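Local coordinates for kinetochore protein Mis16 (Schizosaccharomyces japonicus, PDB 4XYH), which recognises histone H4 and, independently, the CENP-A chaperone Scm3, and as a WD-repeat propeller probably helps to load CENP-A at centromeres, at residues Ser344-Arg349 with Thr382-Asp387; Phe376-His381 with Ile406-Ser411. All blocks are in the same frame, centred on the assembly; numbering follows the deposited sequence.

Interaction 1. Residues Ser344-Arg349 with Thr382-Asp387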
loop_
_atom_site.group_PDB
_atom_site.type_symbol
_atom_site.label_atom_id
_atom_site.label_comp_id
_atom_site.label_asym_id
_atom_site.label_seq_id
_atom_site.Cartn_x
_atom_site.Cartn_y
_atom_site.Cartn_z
ATOM N N SER A 344 9.386 -1.391 0.370
ATOM C CA SER A 344 9.696 -0.485 1.467
ATOM C C SER A 344 9.995 -1.319 2.696
ATOM O O SER A 344 9.456 -2.419 2.858
ATOM C CB SER A 344 8.541 0.476 1.756
ATOM O OG SER A 344 7.595 -0.109 2.651
ATOM N N SER A 345 10.824 -0.781 3.573
ATOM C CA SER A 345 11.326 -1.571 4.674
ATOM C C SER A 345 11.514 -0.756 5.950
ATOM O O SER A 345 11.562 0.476 5.933
ATOM C CB SER A 345 12.646 -2.230 4.262
ATOM O OG SER A 345 13.273 -2.869 5.352
ATOM N N THR A 346 11.609 -1.472 7.061
ATOM C CA THR A 346 11.961 -0.886 8.343
ATOM C C THR A 346 13.394 -0.322 8.305
ATOM O O THR A 346 13.756 0.532 9.112
ATOM C CB THR A 346 11.808 -1.937 9.463
ATOM O OG1 THR A 346 10.438 -2.348 9.518
ATOM C CG2 THR A 346 12.200 -1.372 10.821
ATOM N N ASP A 347 14.194 -0.768 7.337
ATOM C CA ASP A 347 15.548 -0.229 7.172
ATOM C C ASP A 347 15.533 1.202 6.649
ATOM O O ASP A 347 16.590 1.769 6.389
ATOM C CB ASP A 347 16.400 -1.116 6.242
ATOM C CG ASP A 347 15.936 -1.092 4.775
ATOM O OD1 ASP A 347 15.068 -0.275 4.378
ATOM O OD2 ASP A 347 16.473 -1.917 4.004
ATOM N N ARG A 348 14.326 1.751 6.481
ATOM C CA ARG A 348 14.085 3.154 6.111
ATOM C C ARG A 348 14.341 3.437 4.629
ATOM O O ARG A 348 14.368 4.592 4.212
ATOM C CB ARG A 348 14.933 4.111 6.971
ATOM C CG ARG A 348 14.824 3.913 8.492
ATOM C CD ARG A 348 15.751 4.876 9.238
ATOM N NE ARG A 348 17.135 4.736 8.781
ATOM C CZ ARG A 348 18.007 3.867 9.290
ATOM N NH1 ARG A 348 17.642 3.074 10.276
ATOM N NH2 ARG A 348 19.242 3.786 8.810
ATOM N N ARG A 349 14.506 2.384 3.831
ATOM C CA ARG A 349 14.771 2.542 2.402
ATOM C C ARG A 349 13.574 2.138 1.538
ATOM O O ARG A 349 12.770 1.273 1.913
ATOM C CB ARG A 349 15.994 1.715 1.989
ATOM C CG ARG A 349 17.260 2.023 2.767
ATOM C CD ARG A 349 17.817 3.392 2.394
ATOM N NE ARG A 349 18.971 3.745 3.216
ATOM C CZ ARG A 349 18.953 4.649 4.196
ATOM N NH1 ARG A 349 17.836 5.329 4.486
ATOM N NH2 ARG A 349 20.061 4.876 4.885
ATOM N N THR A 382 13.793 9.099 7.012
ATOM C CA THR A 382 14.627 8.997 8.212
ATOM C C THR A 382 13.935 8.119 9.248
ATOM O O THR A 382 14.272 8.134 10.430
ATOM C CB THR A 382 14.897 10.378 8.813
ATOM O OG1 THR A 382 13.676 11.119 8.779
ATOM C CG2 THR A 382 15.946 11.136 7.982
ATOM N N ASN A 383 12.946 7.368 8.788
ATOM C CA ASN A 383 12.235 6.438 9.640
ATOM C C ASN A 383 11.579 5.363 8.813
ATOM O O ASN A 383 11.587 5.425 7.584
ATOM C CB ASN A 383 11.176 7.151 10.475
ATOM C CG ASN A 383 11.428 7.008 11.950
ATOM O OD1 ASN A 383 11.297 5.916 12.507
ATOM N ND2 ASN A 383 11.815 8.100 12.590
ATOM N N ARG A 384 11.020 4.383 9.507
ATOM C CA ARG A 384 10.330 3.273 8.884
ATOM C C ARG A 384 9.291 3.769 7.891
ATOM O O ARG A 384 8.537 4.695 8.177
ATOM C CB ARG A 384 9.661 2.411 9.946
ATOM C CG ARG A 384 8.796 1.329 9.363
ATOM C CD ARG A 384 7.832 0.767 10.377
ATOM N NE ARG A 384 6.884 -0.126 9.729
ATOM C CZ ARG A 384 5.619 0.185 9.479
ATOM N NH1 ARG A 384 5.142 1.380 9.833
ATOM N NH2 ARG A 384 4.833 -0.703 8.878
ATOM N N VAL A 385 9.265 3.154 6.719
ATOM C CA VAL A 385 8.305 3.521 5.689
ATOM C C VAL A 385 6.973 2.811 5.911
ATOM O O VAL A 385 6.930 1.584 5.952
ATOM C CB VAL A 385 8.851 3.177 4.284
ATOM C CG1 VAL A 385 7.860 3.607 3.203
ATOM C CG2 VAL A 385 10.207 3.837 4.081
ATOM N N SER A 386 5.892 3.581 6.026
ATOM C CA SER A 386 4.554 3.046 6.337
ATOM C C SER A 386 3.743 2.563 5.132
ATOM O O SER A 386 3.034 1.564 5.227
ATOM C CB SER A 386 3.733 4.109 7.063
ATOM O OG SER A 386 4.441 4.592 8.193
ATOM N N ASP A 387 3.809 3.303 4.024
ATOM C CA ASP A 387 3.018 3.007 2.828
ATOM C C ASP A 387 3.636 3.717 1.631
ATOM O O ASP A 387 4.456 4.630 1.793
ATOM C CB ASP A 387 1.550 3.435 3.008
ATOM C CG ASP A 387 0.593 2.689 2.059
ATOM O OD1 ASP A 387 1.010 1.671 1.461
ATOM O OD2 ASP A 387 -0.585 3.108 1.925
#
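The R384 guanidinium is met by T346 at its edge, near its plane, where T346 OG1 lies 4.2 Å from R384 NE; Y329 outside the pair makes a cation-pi contact with the same group. The aliphatic stem of R384 crosses the T346 side chain at a slant, R384 CG lying 4.0 Å from T346 CA. With CG anti to the backbone N (chi1 173°), the extended chain carries its CG and CD alongside T346. Two residues on, R348 lays its methylenes along the backbone of 382-383: R348 CG is 3.6 Å from N383 C, and R348 CD 3.7 Å from T382 C. V385 completes the contact, its CG1 pressed 3.5 Å from S344 CB on the strand before the turn. The turn that carries T346 and R348 is type I, S345 to R348, braced by an ST turn, in which D347 N bonds to S345 OG at 3.0 Å, and by an Asx turn, in which R349 N bonds to D347 OD1 at 2.8 Å; S345 OG also hydrogen-bonds to E327 O. The contact joins the hairpin turn between strands 340-345 and 350-354 to the start of strand 385-390 in the next propeller sheet, with helix 19-40 touching R348 and T382 through I26.

Interaction 2. Residues Phe376-His381 with Ile406-Ser411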
loop_
_atom_site.group_PDB
_atom_site.type_symbol
_atom_site.label_atom_id
_atom_site.label_comp_id
_atom_site.label_asym_id
_atom_site.label_seq_id
_atom_site.Cartn_x
_atom_site.Cartn_y
_atom_site.Cartn_z
ATOM N N PHE A 376 17.288 1.119 -8.141
ATOM C CA PHE A 376 17.307 2.414 -7.445
ATOM C C PHE A 376 16.959 2.268 -5.973
ATOM O O PHE A 376 16.079 1.486 -5.592
ATOM C CB PHE A 376 16.332 3.389 -8.103
ATOM C CG PHE A 376 16.438 4.805 -7.603
ATOM C CD1 PHE A 376 17.350 5.688 -8.168
ATOM C CD2 PHE A 376 15.599 5.269 -6.608
ATOM C CE1 PHE A 376 17.437 6.996 -7.737
ATOM C CE2 PHE A 376 15.682 6.582 -6.161
ATOM C CZ PHE A 376 16.606 7.451 -6.728
ATOM N N MET A 377 17.656 3.026 -5.142
ATOM C CA MET A 377 17.320 3.081 -3.735
ATOM C C MET A 377 16.994 4.501 -3.334
ATOM O O MET A 377 17.775 5.425 -3.569
ATOM C CB MET A 377 18.452 2.556 -2.867
ATOM C CG MET A 377 18.297 2.961 -1.394
ATOM S SD MET A 377 19.510 2.135 -0.361
ATOM C CE MET A 377 19.294 0.438 -0.895
ATOM N N HIS A 378 15.829 4.670 -2.728
ATOM C CA HIS A 378 15.435 5.954 -2.194
ATOM C C HIS A 378 15.802 6.041 -0.708
ATOM O O HIS A 378 15.255 5.301 0.117
ATOM C CB HIS A 378 13.943 6.153 -2.420
ATOM C CG HIS A 378 13.371 7.328 -1.709
ATOM N ND1 HIS A 378 13.659 8.629 -2.066
ATOM C CD2 HIS A 378 12.505 7.408 -0.668
ATOM C CE1 HIS A 378 13.002 9.455 -1.277
ATOM N NE2 HIS A 378 12.286 8.737 -0.423
ATOM N N GLY A 379 16.735 6.936 -0.378
ATOM C CA GLY A 379 17.208 7.103 0.985
ATOM C C GLY A 379 16.688 8.348 1.695
ATOM O O GLY A 379 17.245 8.772 2.708
ATOM N N GLY A 380 15.603 8.924 1.186
ATOM C CA GLY A 380 15.067 10.158 1.740
ATOM C C GLY A 380 14.293 10.069 3.050
ATOM O O GLY A 380 14.049 11.091 3.693
ATOM N N HIS A 381 13.893 8.870 3.461
ATOM C CA HIS A 381 13.155 8.744 4.718
ATOM C C HIS A 381 14.088 8.468 5.881
ATOM O O HIS A 381 15.048 7.714 5.758
ATOM C CB HIS A 381 12.087 7.656 4.619
ATOM C CG HIS A 381 10.942 8.030 3.736
ATOM N ND1 HIS A 381 10.033 9.013 4.078
ATOM C CD2 HIS A 381 10.568 7.582 2.514
ATOM C CE1 HIS A 381 9.141 9.137 3.111
ATOM N NE2 HIS A 381 9.436 8.278 2.149
ATOM N N ILE A 406 6.400 12.377 7.715
ATOM C CA ILE A 406 6.918 12.855 6.443
ATOM C C ILE A 406 6.284 12.155 5.253
ATOM O O ILE A 406 6.296 10.922 5.170
ATOM C CB ILE A 406 8.448 12.681 6.364
ATOM C CG1 ILE A 406 9.128 13.644 7.328
ATOM C CG2 ILE A 406 8.942 12.969 4.964
ATOM C CD1 ILE A 406 8.785 15.078 7.053
ATOM N N LEU A 407 5.712 12.949 4.351
ATOM C CA LEU A 407 5.285 12.474 3.045
ATOM C C LEU A 407 6.298 12.918 1.985
ATOM O O LEU A 407 6.667 14.083 1.921
ATOM C CB LEU A 407 3.891 12.996 2.690
ATOM C CG LEU A 407 3.494 12.818 1.218
ATOM C CD1 LEU A 407 3.399 11.348 0.856
ATOM C CD2 LEU A 407 2.180 13.531 0.892
ATOM N N GLN A 408 6.757 11.988 1.160
ATOM C CA GLN A 408 7.660 12.358 0.081
ATOM C C GLN A 408 7.101 11.935 -1.264
ATOM O O GLN A 408 6.590 10.823 -1.423
ATOM C CB GLN A 408 9.049 11.746 0.286
ATOM C CG GLN A 408 9.999 12.659 0.998
ATOM C CD GLN A 408 11.275 11.968 1.448
ATOM O OE1 GLN A 408 11.544 10.811 1.091
ATOM N NE2 GLN A 408 12.067 12.678 2.251
ATOM N N ILE A 409 7.195 12.855 -2.217
ATOM C CA ILE A 409 6.809 12.627 -3.591
ATOM C C ILE A 409 8.055 12.784 -4.451
ATOM O O ILE A 409 8.639 13.862 -4.518
ATOM C CB ILE A 409 5.702 13.599 -4.025
ATOM C CG1 ILE A 409 4.468 13.374 -3.149
ATOM C CG2 ILE A 409 5.353 13.413 -5.508
ATOM C CD1 ILE A 409 3.301 14.277 -3.473
ATOM N N TRP A 410 8.477 11.704 -5.093
ATOM C CA TRP A 410 9.755 11.713 -5.777
ATOM C C TRP A 410 9.752 10.960 -7.101
ATOM O O TRP A 410 8.913 10.093 -7.352
ATOM C CB TRP A 410 10.842 11.131 -4.872
ATOM C CG TRP A 410 10.457 9.849 -4.218
ATOM C CD1 TRP A 410 9.667 9.697 -3.105
ATOM C CD2 TRP A 410 10.840 8.534 -4.619
ATOM N NE1 TRP A 410 9.543 8.363 -2.790
ATOM C CE2 TRP A 410 10.253 7.628 -3.703
ATOM C CE3 TRP A 410 11.624 8.026 -5.661
ATOM C CZ2 TRP A 410 10.425 6.245 -3.804
ATOM C CZ3 TRP A 410 11.792 6.651 -5.755
ATOM C CH2 TRP A 410 11.192 5.780 -4.834
ATOM N N SER A 411 10.714 11.311 -7.944
ATOM C CA SER A 411 10.894 10.672 -9.230
ATOM C C SER A 411 12.369 10.413 -9.456
ATOM O O SER A 411 13.158 11.357 -9.475
ATOM C CB SER A 411 10.344 11.547 -10.340
ATOM O OG SER A 411 10.542 10.907 -11.585
#
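Q408 OE1 accepts a 2.7 Å hydrogen bond from H378 NE2, lying in the plane of that imidazole and nearly in line with its own C=O bond, although the N-H...O angle is only 133°. The same oxygen sits over the centre of one face of the H381 ring, 3.4 Å above it, without bonding to H381 NE2, which pairs with S400 OG instead. The amide is held at its other end too: Q408 NE2 donates to G380 O at 2.9 Å, approaching from above the carbonyl plane. These two bonds fix the flip of the buried amide.

H378 is also sandwiched. One face lies flat on the five-membered ring of W410, centroids 3.8 Å apart and planes at 5°, while G380 N lies over the centre of the opposite face, 3.6 Å above the ring. H378 CB continues the overlap as a CH-pi contact over the six-membered ring of W410, and F376 CE2 packs 3.9 Å from W410 CZ3. The indole reaches this place with CG between the backbone N and carbonyl carbon (chi1 48°), its NE1 bonded to S400 OG. H378 ND1 bonds to Y41 OH. The buried cluster fills the space between the outer strand 374-378 of one propeller sheet and strand 406-412 of the next, the latter flanked by strands 41-48 and 398-402.

Overall arrangement
Both interactions join the same two neighbouring sheets of the WD propeller, and their segments alternate along the chain, with 376-381 running directly into 382-387. Interaction 1 is partly buried and rests on van der Waals contact between a hairpin turn and the chain entering the next sheet, its hydrogen bonds serving to shape the turn itself. Interaction 2 is buried and specific, combining aromatic stacking with a gripped amide. Their centres lie about 10 Å apart and they touch directly, R349 CD approaching M377 SD at 3.5 Å. The ring closes beside interaction 2, where the N-terminal strand 41-48 joins the sheet of C-terminal strand 406-412.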